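Local coordinates for protein endoglucanase (PDB 6KDD) that probably hydrolyses beta-glucosidic bonds in cellulose-like glucans, as a TIM-barrel member of glycosyl hydrolase family 5, at residues His241-Tyr244 with Val245-Ala249. Residues are numbered along the deposited sequence; the frame is centred on the assembly and turned at random.
Sequences HFKY and VSDWA
K243 and D247, four residues apart on one helix, are joined twice: by a backbone bond and by a salt bridge that spans one helical turn. D247 CB lies 3.3 Å from K243 O, the same carbonyl that accepts the N-H of D247 (N to O 2.8 Å) in a nearly straight bond (165°). With CG beside its own backbone N (chi1 -74°), the carboxylate is kept near the preceding turn: CG also lies 3.3 Å from K243 O. OD1 stays farther off, whereas OD2 reaches K243 NZ at 3.0 Å, using its syn lone pair. The lysine chain leaves its backbone extended, then bends at chi3 (96°) and chi4 to bring the ammonium round to that oxygen. Replacing D247 by alanine removes the carboxylate, and the K243 ammonium would probably lose this partner and the lysine chain be freer to swing. On the buried side, V245 CG2 rests 3.4 Å from H241 O, which also accepts the N-H of V245 (N to O 3.3 Å), while S246 N donates to F242 O at 2.9 Å. Y244 OH bonds to S185 O. This is ordinary i to i+4 helix pairing with a salt bridge on its outer side, in helix 232-252 of the TIM barrel. Inward, V245 and W248 pack on strands 198-204 and 256-261, and F242 reaches helix 269-285.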
ATOM      1  N   HIS A 241      14.320   8.289  10.232  1.00 33.17           N
ATOM      2  CA  HIS A 241      13.899   7.758   8.946  1.00 30.57           C
ATOM      3  C   HIS A 241      12.829   8.668   8.334  1.00 29.13           C
ATOM      4  O   HIS A 241      12.823   8.921   7.129  1.00 30.10           O
ATOM      5  CB  HIS A 241      13.427   6.307   9.120  1.00 32.21           C
ATOM      6  CG  HIS A 241      14.453   5.438   9.756  1.00 38.00           C
ATOM      7  ND1 HIS A 241      14.130   4.287  10.448  1.00 37.32           N
ATOM      8  CD2 HIS A 241      15.797   5.561   9.839  1.00 41.41           C
ATOM      9  CE1 HIS A 241      15.235   3.716  10.891  1.00 38.61           C
ATOM     10  NE2 HIS A 241      16.265   4.481  10.532  1.00 35.89           N
ATOM     11  N   PHE A 242      11.908   9.162   9.167  1.00 31.33           N
ATOM     12  CA  PHE A 242      10.772   9.888   8.613  1.00 33.84           C
ATOM     13  C   PHE A 242      11.177  11.319   8.252  1.00 37.15           C
ATOM     14  O   PHE A 242      10.610  11.910   7.338  1.00 34.87           O
ATOM     15  CB  PHE A 242       9.623   9.894   9.617  1.00 33.38           C
ATOM     16  CG  PHE A 242       8.771   8.645   9.564  1.00 29.59           C
ATOM     17  CD1 PHE A 242       9.344   7.397   9.351  1.00 32.20           C
ATOM     18  CD2 PHE A 242       7.386   8.742   9.661  1.00 27.66           C
ATOM     19  CE1 PHE A 242       8.553   6.254   9.281  1.00 31.68           C
ATOM     20  CE2 PHE A 242       6.591   7.593   9.584  1.00 29.94           C
ATOM     21  CZ  PHE A 242       7.177   6.359   9.401  1.00 33.73           C
ATOM     22  N   LYS A 243      12.134  11.882   9.010  1.00 37.25           N
ATOM     23  CA  LYS A 243      12.654  13.215   8.702  1.00 39.01           C
ATOM     24  C   LYS A 243      13.376  13.172   7.364  1.00 32.24           C
ATOM     25  O   LYS A 243      13.252  14.094   6.565  1.00 35.66           O
ATOM     26  CB  LYS A 243      13.514  13.775   9.838  1.00 38.09           C
ATOM     27  CG  LYS A 243      13.810  15.268   9.727  1.00 48.27           C
ATOM     28  CD  LYS A 243      14.516  15.850  10.946  1.00 51.44           C
ATOM     29  CE  LYS A 243      16.017  15.901  10.757  1.00 59.14           C
ATOM     30  NZ  LYS A 243      16.390  16.787   9.627  1.00 49.20           N
ATOM     31  N   TYR A 244      14.070  12.056   7.104  1.00 33.61           N
ATOM     32  CA  TYR A 244      14.772  11.819   5.852  1.00 32.73           C
ATOM     33  C   TYR A 244      13.810  11.839   4.662  1.00 36.96           C
ATOM     34  O   TYR A 244      14.166  12.298   3.566  1.00 36.38           O
ATOM     35  CB  TYR A 244      15.505  10.486   5.987  1.00 34.20           C
ATOM     36  CG  TYR A 244      16.177   9.929   4.757  1.00 39.29           C
ATOM     37  CD1 TYR A 244      15.458   9.256   3.782  1.00 40.73           C
ATOM     38  CD2 TYR A 244      17.559  10.010   4.606  1.00 42.43           C
ATOM     39  CE1 TYR A 244      16.087   8.697   2.679  1.00 42.21           C
ATOM     40  CE2 TYR A 244      18.208   9.448   3.514  1.00 43.92           C
ATOM     41  CZ  TYR A 244      17.466   8.795   2.544  1.00 47.37           C
ATOM     42  OH  TYR A 244      18.095   8.289   1.444  1.00 49.03           O
ATOM     43  N   VAL A 245      12.612  11.254   4.848  1.00 33.38           N
ATOM     44  CA  VAL A 245      11.632  11.223   3.764  1.00 30.82           C
ATOM     45  C   VAL A 245      11.034  12.620   3.601  1.00 26.45           C
ATOM     46  O   VAL A 245      10.901  13.117   2.497  1.00 34.77           O
ATOM     47  CB  VAL A 245      10.541  10.153   3.999  1.00 26.11           C
ATOM     48  CG1 VAL A 245       9.560  10.110   2.811  1.00 24.95           C
ATOM     49  CG2 VAL A 245      11.173   8.783   4.151  1.00 26.04           C
ATOM     50  N   SER A 246      10.689  13.238   4.727  1.00 31.91           N
ATOM     51  CA  SER A 246      10.050  14.547   4.759  1.00 31.21           C
ATOM     52  C   SER A 246      10.925  15.587   4.062  1.00 38.89           C
ATOM     53  O   SER A 246      10.436  16.371   3.241  1.00 38.52           O
ATOM     54  CB  SER A 246       9.804  14.941   6.180  1.00 30.69           C
ATOM     55  OG  SER A 246       9.221  16.237   6.247  1.00 35.68           O
ATOM     56  N   ASP A 247      12.214  15.596   4.433  1.00 36.42           N
ATOM     57  CA  ASP A 247      13.184  16.539   3.896  1.00 44.24           C
ATOM     58  C   ASP A 247      13.210  16.424   2.377  1.00 42.31           C
ATOM     59  O   ASP A 247      13.147  17.436   1.686  1.00 43.46           O
ATOM     60  CB  ASP A 247      14.575  16.418   4.555  1.00 39.01           C
ATOM     61  CG  ASP A 247      14.618  16.990   5.962  1.00 42.41           C
ATOM     62  OD1 ASP A 247      13.728  17.803   6.294  1.00 42.92           O
ATOM     63  OD2 ASP A 247      15.496  16.579   6.745  1.00 47.77           O
ATOM     64  N   TRP A 248      13.293  15.188   1.879  1.00 36.44           N
ATOM     65  CA  TRP A 248      13.281  14.924   0.447  1.00 38.99           C
ATOM     66  C   TRP A 248      11.951  15.344  -0.198  1.00 45.62           C
ATOM     67  O   TRP A 248      11.936  15.904  -1.302  1.00 41.22           O
ATOM     68  CB  TRP A 248      13.576  13.448   0.200  1.00 38.38           C
ATOM     69  CG  TRP A 248      13.491  13.045  -1.240  1.00 39.35           C
ATOM     70  CD1 TRP A 248      14.486  13.085  -2.173  1.00 38.63           C
ATOM     71  CD2 TRP A 248      12.325  12.540  -1.923  1.00 42.79           C
ATOM     72  NE1 TRP A 248      14.037  12.608  -3.381  1.00 39.90           N
ATOM     73  CE2 TRP A 248      12.706  12.282  -3.260  1.00 40.11           C
ATOM     74  CE3 TRP A 248      11.014  12.248  -1.524  1.00 38.01           C
ATOM     75  CZ2 TRP A 248      11.811  11.787  -4.207  1.00 41.32           C
ATOM     76  CZ3 TRP A 248      10.132  11.766  -2.466  1.00 42.28           C
ATOM     77  CH2 TRP A 248      10.527  11.527  -3.786  1.00 39.42           C
ATOM     78  N   ALA A 249      10.827  15.050   0.474  1.00 40.84           N
ATOM     79  CA  ALA A 249       9.522  15.334  -0.114  1.00 45.40           C
ATOM     80  C   ALA A 249       9.276  16.845  -0.186  1.00 43.88           C
ATOM     81  O   ALA A 249       8.687  17.330  -1.136  1.00 37.23           O
ATOM     82  CB  ALA A 249       8.412  14.639   0.641  1.00 38.48           C
TER